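Local structure of phosphatase (Mycoplasma pneumoniae M129, 1T71) at residues L10-G15 with A42-H47; H153-H158 with T177-T182; E164-C169 with Y200-G205; A241-V246 with I263-D268. The protein probably acts as an iron-dependent phosphatase or phosphodiesterase of the YmdB-like family, perhaps hydrolysing 2',3'-cyclic nucleotides. All coordinates share one frame; numbering follows the deposited sequence.

Contact 1 of 4, residues L10-G15 with A42-H47. With FE (Fe (III) ion), chain B; FE (Fe (III) ion), chain C.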
loop_
_atom_site.group_PDB
_atom_site.type_symbol
_atom_site.label_atom_id
_atom_site.label_comp_id
_atom_site.label_asym_id
_atom_site.label_seq_id
_atom_site.Cartn_x
_atom_site.Cartn_y
_atom_site.Cartn_z
ATOM N N LEU A 10 -4.870 -0.351 4.274
ATOM C CA LEU A 10 -5.486 -0.665 2.985
ATOM C C LEU A 10 -4.457 -0.643 1.858
ATOM O O LEU A 10 -3.566 0.214 1.837
ATOM C CB LEU A 10 -6.610 0.333 2.674
ATOM C CG LEU A 10 -7.711 0.501 3.730
ATOM C CD1 LEU A 10 -8.867 1.300 3.140
ATOM C CD2 LEU A 10 -8.208 -0.852 4.192
ATOM N N GLY A 11 -4.593 -1.581 0.925
ATOM C CA GLY A 11 -3.666 -1.680 -0.193
ATOM C C GLY A 11 -3.859 -0.635 -1.279
ATOM O O GLY A 11 -4.821 0.131 -1.259
ATOM N N ASP A 12 -2.932 -0.624 -2.234
ATOM C CA ASP A 12 -2.914 0.314 -3.353
ATOM C C ASP A 12 -4.259 0.868 -3.788
ATOM O O ASP A 12 -5.095 0.135 -4.322
ATOM C CB ASP A 12 -2.243 -0.334 -4.575
ATOM C CG ASP A 12 -0.812 -0.754 -4.305
ATOM O OD1 ASP A 12 -0.566 -1.391 -3.250
ATOM O OD2 ASP A 12 0.062 -0.460 -5.150
ATOM N N VAL A 13 -4.451 2.170 -3.573
ATOM C CA VAL A 13 -5.679 2.854 -3.980
ATOM C C VAL A 13 -5.544 3.074 -5.483
ATOM O O VAL A 13 -4.574 3.674 -5.937
ATOM C CB VAL A 13 -5.826 4.222 -3.286
ATOM C CG1 VAL A 13 -7.047 4.943 -3.820
ATOM C CG2 VAL A 13 -5.954 4.031 -1.790
ATOM N N TYR A 14 -6.516 2.608 -6.255
ATOM C CA TYR A 14 -6.426 2.717 -7.707
ATOM C C TYR A 14 -7.631 3.380 -8.385
ATOM O O TYR A 14 -8.722 2.803 -8.459
ATOM C CB TYR A 14 -6.206 1.303 -8.271
ATOM C CG TYR A 14 -5.793 1.219 -9.727
ATOM C CD1 TYR A 14 -6.639 1.664 -10.751
ATOM C CD2 TYR A 14 -4.566 0.664 -10.083
ATOM C CE1 TYR A 14 -6.265 1.552 -12.098
ATOM C CE2 TYR A 14 -4.181 0.549 -11.422
ATOM C CZ TYR A 14 -5.033 0.993 -12.419
ATOM O OH TYR A 14 -4.646 0.873 -13.730
ATOM N N GLY A 15 -7.417 4.599 -8.878
ATOM C CA GLY A 15 -8.457 5.325 -9.586
ATOM C C GLY A 15 -9.716 5.711 -8.834
ATOM O O GLY A 15 -9.782 5.656 -7.605
ATOM N N ALA A 42 -1.378 4.825 -1.466
ATOM C CA ALA A 42 -2.158 5.534 -2.482
ATOM C C ALA A 42 -1.414 5.772 -3.788
ATOM O O ALA A 42 -1.753 6.681 -4.548
ATOM C CB ALA A 42 -2.631 6.875 -1.909
ATOM N N GLU A 43 -0.427 4.931 -4.070
ATOM C CA GLU A 43 0.388 5.094 -5.269
ATOM C C GLU A 43 -0.308 5.072 -6.632
ATOM O O GLU A 43 0.289 5.497 -7.620
ATOM C CB GLU A 43 1.516 4.059 -5.279
ATOM C CG GLU A 43 1.113 2.712 -5.832
ATOM C CD GLU A 43 2.174 2.134 -6.740
ATOM O OE1 GLU A 43 1.895 1.104 -7.377
ATOM O OE2 GLU A 43 3.285 2.711 -6.820
ATOM N N ASN A 44 -1.541 4.570 -6.702
ATOM C CA ASN A 44 -2.278 4.510 -7.973
ATOM C C ASN A 44 -3.551 5.361 -7.954
ATOM O O ASN A 44 -4.393 5.249 -8.841
ATOM C CB ASN A 44 -2.680 3.063 -8.281
ATOM C CG ASN A 44 -1.486 2.168 -8.574
ATOM O OD1 ASN A 44 -0.878 2.253 -9.640
ATOM N ND2 ASN A 44 -1.144 1.311 -7.626
ATOM N N THR A 45 -3.688 6.214 -6.945
ATOM C CA THR A 45 -4.884 7.025 -6.797
ATOM C C THR A 45 -5.378 7.831 -7.999
ATOM O O THR A 45 -6.517 7.653 -8.433
ATOM C CB THR A 45 -4.746 7.980 -5.595
ATOM O OG1 THR A 45 -4.499 7.220 -4.404
ATOM C CG2 THR A 45 -6.028 8.786 -5.413
ATOM N N THR A 46 -4.535 8.708 -8.536
ATOM C CA THR A 46 -4.919 9.570 -9.653
ATOM C C THR A 46 -4.677 8.970 -11.044
ATOM O O THR A 46 -3.537 8.848 -11.497
ATOM C CB THR A 46 -4.182 10.910 -9.528
ATOM O OG1 THR A 46 -4.438 11.455 -8.225
ATOM C CG2 THR A 46 -4.645 11.896 -10.601
ATOM N N HIS A 47 -5.767 8.616 -11.720
ATOM C CA HIS A 47 -5.704 8.002 -13.047
ATOM C C HIS A 47 -4.787 6.775 -13.076
ATOM O O HIS A 47 -4.110 6.504 -14.072
ATOM C CB HIS A 47 -5.262 9.027 -14.097
ATOM C CG HIS A 47 -6.248 10.136 -14.296
ATOM N ND1 HIS A 47 -6.077 11.394 -13.759
ATOM C CD2 HIS A 47 -7.447 10.156 -14.922
ATOM C CE1 HIS A 47 -7.129 12.141 -14.044
ATOM N NE2 HIS A 47 -7.976 11.413 -14.748
HETATM FE FE FE B . 0.222 -0.285 -7.342
HETATM FE FE FE C . 3.360 -0.537 -7.708
#

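Contact 2 of 4, residues H153-H158 with T177-T182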
loop_
_atom_site.group_PDB
_atom_site.type_symbol
_atom_site.label_atom_id
_atom_site.label_comp_id
_atom_site.label_asym_id
_atom_site.label_seq_id
_atom_site.Cartn_x
_atom_site.Cartn_y
_atom_site.Cartn_z
ATOM N N HIS A 153 6.910 -0.226 14.683
ATOM C CA HIS A 153 7.492 0.086 13.387
ATOM C C HIS A 153 6.664 -0.629 12.331
ATOM O O HIS A 153 6.668 -1.858 12.267
ATOM C CB HIS A 153 8.942 -0.402 13.336
ATOM C CG HIS A 153 9.774 0.272 12.291
ATOM N ND1 HIS A 153 9.229 0.926 11.205
ATOM C CD2 HIS A 153 11.117 0.368 12.150
ATOM C CE1 HIS A 153 10.199 1.395 10.443
ATOM N NE2 HIS A 153 11.355 1.071 10.993
ATOM N N ILE A 154 5.944 0.149 11.527
ATOM C CA ILE A 154 5.088 -0.383 10.468
ATOM C C ILE A 154 5.786 -0.226 9.122
ATOM O O ILE A 154 6.154 0.882 8.730
ATOM C CB ILE A 154 3.732 0.365 10.449
ATOM C CG1 ILE A 154 2.979 0.087 11.757
ATOM C CG2 ILE A 154 2.898 -0.064 9.248
ATOM C CD1 ILE A 154 1.704 0.898 11.927
ATOM N N VAL A 155 5.971 -1.335 8.413
ATOM C CA VAL A 155 6.654 -1.293 7.123
ATOM C C VAL A 155 5.822 -1.731 5.920
ATOM O O VAL A 155 5.225 -2.809 5.918
ATOM C CB VAL A 155 7.926 -2.171 7.144
ATOM C CG1 VAL A 155 8.619 -2.119 5.786
ATOM C CG2 VAL A 155 8.865 -1.709 8.247
ATOM N N ASP A 156 5.792 -0.881 4.899
ATOM C CA ASP A 156 5.089 -1.188 3.657
ATOM C C ASP A 156 6.197 -1.466 2.639
ATOM O O ASP A 156 6.866 -0.539 2.175
ATOM C CB ASP A 156 4.232 0.003 3.198
ATOM C CG ASP A 156 3.628 -0.206 1.807
ATOM O OD1 ASP A 156 2.773 0.604 1.373
ATOM O OD2 ASP A 156 4.017 -1.181 1.135
ATOM N N PHE A 157 6.401 -2.745 2.320
ATOM C CA PHE A 157 7.438 -3.154 1.370
ATOM C C PHE A 157 6.799 -3.308 -0.002
ATOM O O PHE A 157 6.103 -4.288 -0.270
ATOM C CB PHE A 157 8.065 -4.483 1.810
ATOM C CG PHE A 157 9.323 -4.854 1.062
ATOM C CD1 PHE A 157 9.617 -6.190 0.796
ATOM C CD2 PHE A 157 10.212 -3.874 0.623
ATOM C CE1 PHE A 157 10.779 -6.546 0.096
ATOM C CE2 PHE A 157 11.375 -4.215 -0.077
ATOM C CZ PHE A 157 11.660 -5.554 -0.342
ATOM N N HIS A 158 7.036 -2.329 -0.864
ATOM C CA HIS A 158 6.472 -2.323 -2.206
ATOM C C HIS A 158 7.387 -3.115 -3.130
ATOM O O HIS A 158 8.336 -2.565 -3.695
ATOM C CB HIS A 158 6.337 -0.873 -2.688
ATOM C CG HIS A 158 5.212 -0.660 -3.645
ATOM N ND1 HIS A 158 5.414 -0.382 -4.979
ATOM C CD2 HIS A 158 3.870 -0.709 -3.469
ATOM C CE1 HIS A 158 4.245 -0.267 -5.582
ATOM N NE2 HIS A 158 3.292 -0.461 -4.688
ATOM N N THR A 177 7.285 -4.235 13.806
ATOM C CA THR A 177 5.921 -4.593 14.177
ATOM C C THR A 177 5.195 -5.283 13.025
ATOM O O THR A 177 4.612 -6.348 13.208
ATOM C CB THR A 177 5.108 -3.351 14.595
ATOM O OG1 THR A 177 5.836 -2.611 15.582
ATOM C CG2 THR A 177 3.761 -3.767 15.174
ATOM N N THR A 178 5.216 -4.676 11.840
ATOM C CA THR A 178 4.551 -5.283 10.689
ATOM C C THR A 178 5.365 -5.177 9.409
ATOM O O THR A 178 6.113 -4.222 9.199
ATOM C CB THR A 178 3.156 -4.656 10.405
ATOM O OG1 THR A 178 3.319 -3.360 9.819
ATOM C CG2 THR A 178 2.356 -4.516 11.686
ATOM N N ILE A 179 5.206 -6.187 8.565
ATOM C CA ILE A 179 5.860 -6.261 7.271
ATOM C C ILE A 179 4.722 -6.540 6.291
ATOM O O ILE A 179 4.310 -7.693 6.131
ATOM C CB ILE A 179 6.848 -7.441 7.202
ATOM C CG1 ILE A 179 7.962 -7.276 8.240
ATOM C CG2 ILE A 179 7.423 -7.553 5.801
ATOM C CD1 ILE A 179 8.918 -6.149 7.942
ATOM N N PHE A 180 4.194 -5.494 5.659
ATOM C CA PHE A 180 3.102 -5.668 4.701
ATOM C C PHE A 180 3.584 -5.432 3.278
ATOM O O PHE A 180 4.096 -4.354 2.960
ATOM C CB PHE A 180 1.944 -4.701 4.986
ATOM C CG PHE A 180 1.237 -4.938 6.296
ATOM C CD1 PHE A 180 1.176 -6.211 6.862
ATOM C CD2 PHE A 180 0.575 -3.891 6.936
ATOM C CE1 PHE A 180 0.465 -6.437 8.043
ATOM C CE2 PHE A 180 -0.140 -4.107 8.119
ATOM C CZ PHE A 180 -0.195 -5.381 8.671
ATOM N N GLY A 181 3.430 -6.438 2.424
ATOM C CA GLY A 181 3.835 -6.289 1.039
ATOM C C GLY A 181 2.723 -5.663 0.202
ATOM O O GLY A 181 1.539 -5.861 0.479
ATOM N N THR A 182 3.107 -4.892 -0.809
ATOM C CA THR A 182 2.162 -4.240 -1.720
ATOM C C THR A 182 2.785 -4.231 -3.115
ATOM O O THR A 182 3.944 -4.624 -3.271
ATOM C CB THR A 182 1.868 -2.769 -1.302
ATOM O OG1 THR A 182 3.102 -2.056 -1.117
ATOM C CG2 THR A 182 1.059 -2.726 -0.013
#

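Contact 3 of 4, residues E164-C169 with Y200-G205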
loop_
_atom_site.group_PDB
_atom_site.type_symbol
_atom_site.label_atom_id
_atom_site.label_comp_id
_atom_site.label_asym_id
_atom_site.label_seq_id
_atom_site.Cartn_x
_atom_site.Cartn_y
_atom_site.Cartn_z
ATOM N N GLU A 164 11.406 -12.215 -2.900
ATOM C CA GLU A 164 12.023 -11.069 -2.231
ATOM C C GLU A 164 11.196 -10.687 -1.003
ATOM O O GLU A 164 11.740 -10.332 0.043
ATOM C CB GLU A 164 12.134 -9.848 -3.152
ATOM C CG GLU A 164 12.998 -8.748 -2.522
ATOM C CD GLU A 164 13.095 -7.467 -3.338
ATOM O OE1 GLU A 164 13.964 -6.631 -3.006
ATOM O OE2 GLU A 164 12.310 -7.284 -4.293
ATOM N N LYS A 165 9.878 -10.775 -1.136
ATOM C CA LYS A 165 8.973 -10.434 -0.044
ATOM C C LYS A 165 9.203 -11.320 1.182
ATOM O O LYS A 165 9.339 -10.834 2.302
ATOM C CB LYS A 165 7.514 -10.575 -0.504
ATOM C CG LYS A 165 6.675 -9.312 -0.333
ATOM C CD LYS A 165 6.796 -8.380 -1.523
ATOM C CE LYS A 165 5.912 -8.834 -2.678
ATOM N NZ LYS A 165 4.471 -8.492 -2.485
ATOM N N ASN A 166 9.240 -12.630 0.967
ATOM C CA ASN A 166 9.435 -13.552 2.063
ATOM C C ASN A 166 10.861 -13.542 2.611
ATOM O O ASN A 166 11.076 -13.825 3.788
ATOM C CB ASN A 166 8.994 -14.948 1.628
ATOM C CG ASN A 166 7.478 -15.079 1.601
ATOM O OD1 ASN A 166 6.853 -15.346 2.627
ATOM N ND2 ASN A 166 6.879 -14.859 0.433
ATOM N N ALA A 167 11.834 -13.209 1.770
ATOM C CA ALA A 167 13.210 -13.137 2.240
ATOM C C ALA A 167 13.275 -11.947 3.199
ATOM O O ALA A 167 13.958 -11.989 4.221
ATOM C CB ALA A 167 14.162 -12.923 1.075
ATOM N N PHE A 168 12.538 -10.894 2.859
ATOM C CA PHE A 168 12.492 -9.682 3.670
ATOM C C PHE A 168 11.831 -10.034 5.002
ATOM O O PHE A 168 12.277 -9.601 6.062
ATOM C CB PHE A 168 11.692 -8.601 2.924
ATOM C CG PHE A 168 11.823 -7.217 3.511
ATOM C CD1 PHE A 168 10.900 -6.746 4.445
ATOM C CD2 PHE A 168 12.854 -6.377 3.111
ATOM C CE1 PHE A 168 11.002 -5.452 4.967
ATOM C CE2 PHE A 168 12.965 -5.082 3.629
ATOM C CZ PHE A 168 12.036 -4.621 4.556
ATOM N N CYS A 169 10.776 -10.841 4.938
ATOM C CA CYS A 169 10.055 -11.273 6.128
ATOM C C CYS A 169 10.987 -12.053 7.051
ATOM O O CYS A 169 11.007 -11.851 8.264
ATOM C CB CYS A 169 8.877 -12.170 5.731
ATOM S SG CYS A 169 7.995 -12.932 7.136
ATOM N N TYR A 200 2.544 -10.230 9.253
ATOM C CA TYR A 200 3.096 -10.347 7.903
ATOM C C TYR A 200 2.053 -10.782 6.886
ATOM O O TYR A 200 1.113 -11.503 7.218
ATOM C CB TYR A 200 4.229 -11.379 7.852
ATOM C CG TYR A 200 4.709 -11.657 6.434
ATOM C CD1 TYR A 200 5.502 -10.734 5.752
ATOM C CD2 TYR A 200 4.330 -12.818 5.757
ATOM C CE1 TYR A 200 5.904 -10.954 4.440
ATOM C CE2 TYR A 200 4.728 -13.051 4.431
ATOM C CZ TYR A 200 5.514 -12.109 3.779
ATOM O OH TYR A 200 5.900 -12.302 2.466
ATOM N N ILE A 201 2.239 -10.339 5.646
ATOM C CA ILE A 201 1.379 -10.719 4.533
ATOM C C ILE A 201 2.163 -10.399 3.259
ATOM O O ILE A 201 2.712 -9.303 3.112
ATOM C CB ILE A 201 0.007 -9.978 4.556
ATOM C CG1 ILE A 201 -0.912 -10.580 3.489
ATOM C CG2 ILE A 201 0.193 -8.492 4.332
ATOM C CD1 ILE A 201 -2.323 -9.994 3.475
ATOM N N THR A 202 2.239 -11.366 2.350
ATOM C CA THR A 202 2.987 -11.178 1.113
ATOM C C THR A 202 2.473 -9.986 0.316
ATOM O O THR A 202 3.266 -9.211 -0.213
ATOM C CB THR A 202 2.964 -12.460 0.253
ATOM O OG1 THR A 202 3.643 -13.502 0.963
ATOM C CG2 THR A 202 3.681 -12.232 -1.079
ATOM N N ASP A 203 1.152 -9.843 0.229
ATOM C CA ASP A 203 0.558 -8.704 -0.468
ATOM C C ASP A 203 -0.837 -8.373 0.067
ATOM O O ASP A 203 -1.719 -9.233 0.121
ATOM C CB ASP A 203 0.492 -8.944 -1.986
ATOM C CG ASP A 203 0.441 -7.638 -2.774
ATOM O OD1 ASP A 203 -0.492 -6.828 -2.538
ATOM O OD2 ASP A 203 1.340 -7.413 -3.619
ATOM N N VAL A 204 -1.027 -7.119 0.464
ATOM C CA VAL A 204 -2.310 -6.672 0.993
ATOM C C VAL A 204 -3.393 -6.663 -0.085
ATOM O O VAL A 204 -4.565 -6.924 0.183
ATOM C CB VAL A 204 -2.201 -5.249 1.577
ATOM C CG1 VAL A 204 -3.577 -4.767 2.052
ATOM C CG2 VAL A 204 -1.202 -5.236 2.720
ATOM N N GLY A 205 -3.000 -6.372 -1.313
ATOM C CA GLY A 205 -3.980 -6.314 -2.381
ATOM C C GLY A 205 -4.217 -4.876 -2.799
ATOM O O GLY A 205 -3.493 -3.972 -2.381
#

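Contact 4 of 4, residues A241-V246 with I263-D268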
loop_
_atom_site.group_PDB
_atom_site.type_symbol
_atom_site.label_atom_id
_atom_site.label_comp_id
_atom_site.label_asym_id
_atom_site.label_seq_id
_atom_site.Cartn_x
_atom_site.Cartn_y
_atom_site.Cartn_z
ATOM N N ALA A 241 -15.618 -2.860 -8.308
ATOM C CA ALA A 241 -14.631 -2.404 -7.338
ATOM C C ALA A 241 -14.308 -3.423 -6.261
ATOM O O ALA A 241 -15.092 -4.331 -5.979
ATOM C CB ALA A 241 -15.110 -1.115 -6.682
ATOM N N GLN A 242 -13.141 -3.255 -5.652
ATOM C CA GLN A 242 -12.714 -4.136 -4.579
ATOM C C GLN A 242 -11.908 -3.352 -3.564
ATOM O O GLN A 242 -11.208 -2.392 -3.905
ATOM C CB GLN A 242 -11.877 -5.305 -5.126
ATOM C CG GLN A 242 -10.593 -4.895 -5.844
ATOM C CD GLN A 242 -9.827 -6.082 -6.397
ATOM O OE1 GLN A 242 -9.395 -6.961 -5.649
ATOM N NE2 GLN A 242 -9.657 -6.117 -7.712
ATOM N N LEU A 243 -12.030 -3.762 -2.311
ATOM C CA LEU A 243 -11.325 -3.143 -1.205
ATOM C C LEU A 243 -10.584 -4.268 -0.499
ATOM O O LEU A 243 -11.187 -5.279 -0.139
ATOM C CB LEU A 243 -12.330 -2.489 -0.250
ATOM C CG LEU A 243 -11.882 -1.873 1.082
ATOM C CD1 LEU A 243 -11.282 -2.924 1.992
ATOM C CD2 LEU A 243 -10.893 -0.777 0.820
ATOM N N ASN A 244 -9.281 -4.093 -0.305
ATOM C CA ASN A 244 -8.465 -5.098 0.358
ATOM C C ASN A 244 -7.560 -4.450 1.393
ATOM O O ASN A 244 -6.911 -3.435 1.129
ATOM C CB ASN A 244 -7.627 -5.845 -0.674
ATOM C CG ASN A 244 -8.473 -6.704 -1.590
ATOM O OD1 ASN A 244 -8.849 -7.821 -1.234
ATOM N ND2 ASN A 244 -8.793 -6.182 -2.771
ATOM N N GLY A 245 -7.520 -5.034 2.583
ATOM C CA GLY A 245 -6.692 -4.467 3.624
ATOM C C GLY A 245 -6.426 -5.426 4.757
ATOM O O GLY A 245 -6.773 -6.611 4.698
ATOM N N VAL A 246 -5.792 -4.904 5.794
ATOM C CA VAL A 246 -5.466 -5.691 6.961
ATOM C C VAL A 246 -5.756 -4.921 8.239
ATOM O O VAL A 246 -5.382 -3.747 8.371
ATOM C CB VAL A 246 -3.975 -6.068 6.976
ATOM C CG1 VAL A 246 -3.617 -6.728 8.305
ATOM C CG2 VAL A 246 -3.661 -6.991 5.812
ATOM N N ILE A 263 -9.189 -7.844 5.479
ATOM C CA ILE A 263 -10.399 -7.097 5.159
ATOM C C ILE A 263 -10.628 -7.150 3.653
ATOM O O ILE A 263 -9.748 -6.771 2.882
ATOM C CB ILE A 263 -10.272 -5.620 5.561
ATOM C CG1 ILE A 263 -9.984 -5.505 7.058
ATOM C CG2 ILE A 263 -11.545 -4.870 5.176
ATOM C CD1 ILE A 263 -9.645 -4.092 7.507
ATOM N N ARG A 264 -11.802 -7.621 3.238
ATOM C CA ARG A 264 -12.120 -7.698 1.815
ATOM C C ARG A 264 -13.579 -7.407 1.463
ATOM O O ARG A 264 -14.509 -7.912 2.095
ATOM C CB ARG A 264 -11.718 -9.062 1.230
ATOM C CG ARG A 264 -12.533 -9.454 -0.003
ATOM C CD ARG A 264 -11.908 -10.585 -0.809
ATOM N NE ARG A 264 -10.866 -10.046 -1.664
ATOM C CZ ARG A 264 -10.764 -10.275 -2.967
ATOM N NH1 ARG A 264 -11.640 -11.048 -3.591
ATOM N NH2 ARG A 264 -9.789 -9.698 -3.650
ATOM N N ILE A 265 -13.756 -6.575 0.446
ATOM C CA ILE A 265 -15.076 -6.202 -0.036
ATOM C C ILE A 265 -15.025 -6.245 -1.559
ATOM O O ILE A 265 -14.114 -5.695 -2.174
ATOM C CB ILE A 265 -15.464 -4.783 0.437
ATOM C CG1 ILE A 265 -15.524 -4.752 1.965
ATOM C CG2 ILE A 265 -16.816 -4.385 -0.141
ATOM C CD1 ILE A 265 -15.820 -3.400 2.547
ATOM N N VAL A 266 -15.995 -6.922 -2.160
ATOM C CA VAL A 266 -16.043 -7.043 -3.603
ATOM C C VAL A 266 -17.403 -6.642 -4.159
ATOM O O VAL A 266 -18.447 -7.098 -3.680
ATOM C CB VAL A 266 -15.732 -8.487 -4.048
ATOM C CG1 VAL A 266 -15.818 -8.588 -5.565
ATOM C CG2 VAL A 266 -14.340 -8.893 -3.561
ATOM N N GLU A 267 -17.377 -5.782 -5.173
ATOM C CA GLU A 267 -18.592 -5.304 -5.822
ATOM C C GLU A 267 -18.499 -5.657 -7.301
ATOM O O GLU A 267 -17.641 -5.134 -8.017
ATOM C CB GLU A 267 -18.723 -3.783 -5.669
ATOM C CG GLU A 267 -18.718 -3.267 -4.234
ATOM C CD GLU A 267 -19.978 -3.626 -3.458
ATOM O OE1 GLU A 267 -20.136 -3.130 -2.316
ATOM O OE2 GLU A 267 -20.810 -4.405 -3.984
ATOM N N ASP A 268 -19.369 -6.552 -7.753
ATOM C CA ASP A 268 -19.364 -6.956 -9.146
ATOM C C ASP A 268 -20.175 -5.975 -9.977
ATOM O O ASP A 268 -21.082 -5.311 -9.472
ATOM C CB ASP A 268 -19.915 -8.375 -9.282
ATOM C CG ASP A 268 -18.904 -9.427 -8.870
ATOM O OD1 ASP A 268 -19.314 -10.518 -8.413
ATOM O OD2 ASP A 268 -17.692 -9.163 -9.015
HETATM O O HOH W 1 -9.298 -9.653 -6.085
#

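Contact 1 of 4, residues L10-G15 with A42-H47
Two loops of the calcineurin-like fold, one following strand 6-10 and the other following strand 37-41, meet here to build part of a dinuclear iron site. Metal coordination comes first. Asp12 OD2 lies 2.2 Å from the iron of chain B, and Asn44 is modelled with ND2 2.1 Å from the same ion. The two side chains cross obliquely, with the carboxylate and amide planes nearly coplanar, 28° apart. Glu43 OE1 bridges both metals, 2.2 Å from the iron of chain B and 2.2 Å from that of chain C. Its CG sits in the crowded position between backbone N and carbonyl carbon (chi1 84°), and the bend at chi2 brings the carboxylate over to the irons, while OE2 is bonded to the backbone N of His72. His185 also binds the chain B iron; Asn71, His158 and His183 bind the chain C iron.

Packing fills in behind. Val13 and Thr45 lie side by side, and Asn44 CB meets Tyr14 CD2 at 3.5 Å.

Hydrogen bonding between the loops runs through backbone: Gly15 N donates to Asn44 O over 3.1 Å, with an N-H...O angle of 159°. Within 42-47, a type I turn from Ala42 to Thr45 brings Asn44 round to the metal. Ala42 O is gripped twice by Thr45, by its N at 3.1 Å and by its OG1 at 2.8 Å.

Contact 2 of 4, residues H153-H158 with T177-T182
Strands 153-158 and 178-182 run parallel, joined by a backbone ladder. Val155 N donates to Thr178 O at 3.0 Å, and Val155 O takes Phe180 N at 2.9 Å, nearly along the C=O axis. One step on, Phe157 N reaches Phe180 O at 2.9 Å and Phe157 O accepts Thr182 N at 3.1 Å. At the entry to the ladder a side chain stands in for the backbone: Thr177 OG1 accepts His153 N at 2.8 Å. His153 O, less surely placed, accepts from both Thr177 N and Thr178 N.

The buried carboxylate of Asp156 is satisfied from several sides. Its CG is anti to the backbone N (chi1 172°), which sends OD2 across to Thr182 OG1 at 2.6 Å; that hydroxyl, placed less surely, is the donor. OD1 is bonded to Asn41 ND2 and Thr68 OG1. By contrast, Thr178 OG1 is buried against Ile154 CG2, 3.4 Å away, with no polar partner. His158, at the end of its strand, is a ligand of the iron that Asn71 and His183 also bind.

Helix 162-172 connects the two strands as a beta-alpha-beta unit and stacks Phe168 on Phe157; strand 117-124 bonds the other edge of 153-158, strand 199-201 lies beyond 178-182, and Phe180 meets Phe9 and Phe248 of strands 6-10 and 241-249, in the other sheet, edge-to-face.

Contact 3 of 4, residues E164-C169 with Y200-G205
Helix 162-172, the crossover of a beta-alpha-beta unit, rests here on the end of strand 199-201 and on the loop that leaves it. Cys169 and Tyr200 make the apolar half of the contact. With SG anti to the backbone N (chi1 174°), the cysteine lays its sulfur over one face of the ring, 3.7 Å from SG to the centroid of Tyr200 and 17° off the ring normal. This is a sulfur-aromatic contact, and the same face takes a CH-pi approach from Cys169 CB, 3.8 Å from that centroid. Asn166, three residues earlier and so nearly one turn up the helix, comes to the hydroxyl end of the ring with its amide plane 64° from the ring plane; its ND2 is bonded back to Thr162 O, which would limit the rotation of the amide.

In the alpha/beta sandwich of calcineurin-like phosphoesterases, helices pack on the outer faces of two sheets, and this helix does so, its N-terminal end following the iron ligand His158. Lys165 crosses the Tyr200 side chain at about a right angle, its chain curled by bends at chi2, chi3 and chi4. The curl brings Lys165 NZ to donate a hydrogen bond to Thr202 O at 2.7 Å, from above the carbonyl plane. Lys165 NZ also forms a long salt bridge of 3.5 Å to Asp203 OD2, an oxygen bonded as well to Thr184 OG1. The other oxygen, Asp203 OD1, closes an Asx turn by accepting Gly205 N at 2.8 Å through its anti lone pair.

Contact 4 of 4, residues A241-V246 with I263-D268
This is an antiparallel strand pairing at the border of the sheet that contains strand 6-10: strand 259-267 is outermost, and 241-249 lies between the two. Ala241 with Glu267, Leu243 with Ile265 and Gly245 with Ile263 form hydrogen-bonded pairs, each with two N-H...O bonds; Leu243 N to Ile265 O measures 2.8 Å. On the face of Leu243, Ile263 and Ile265, Leu243 CD1 touches Ile263 CG2 at 3.7 Å and Leu243 CB touches Ile265 CB at 3.9 Å. Helices 15-23 and 26-33 pack on this apolar side.

The other face, with Gln242, Asn244 and Arg264 beside Val266, is mainly polar. Arg264, bent at chi3, grips Asn244 OD1 side-on with two nitrogens, NE at 3.0 Å and NH2 at 3.2 Å, the oxygen lying in the guanidinium plane. Asn244 ND2 donates to Met206 O, so the amide is fixed at both ends. A water links Gln242 to Arg264, donating to Gln242 OE1 at 2.7 Å and accepting from Arg264 NH2 at 2.5 Å, while Gln242 NE2 goes to Pro209 O. The two strands form a beta hairpin, here closing the edge of a sheet in the alpha/beta sandwich, with its apolar face toward the helices.

How the contacts relate
Contacts 1, 2 and 3 are buried, whereas contact 4 lies at a sheet edge with Arg264, Val266 and Glu267 exposed. Contact 1 is loop chemistry, ruled by metal bonds; contacts 2 and 4 are backbone ladders, parallel in the first and antiparallel in the second; contact 3 joins helix to strand through sulfur, ring and ammonium. Contacts 2 and 3 share the helix 162-172 unit and one sheet, Gly181 bonding by backbone to Ile201 and Val204. Contact 1 meets contact 2 at the irons, where Asp12 OD2 probably bonds His158 NE2, and meets contact 4 through Gly11 N and Asn244 O. Phe180 and Ile201 against Val246 are among the contacts between the two sheets.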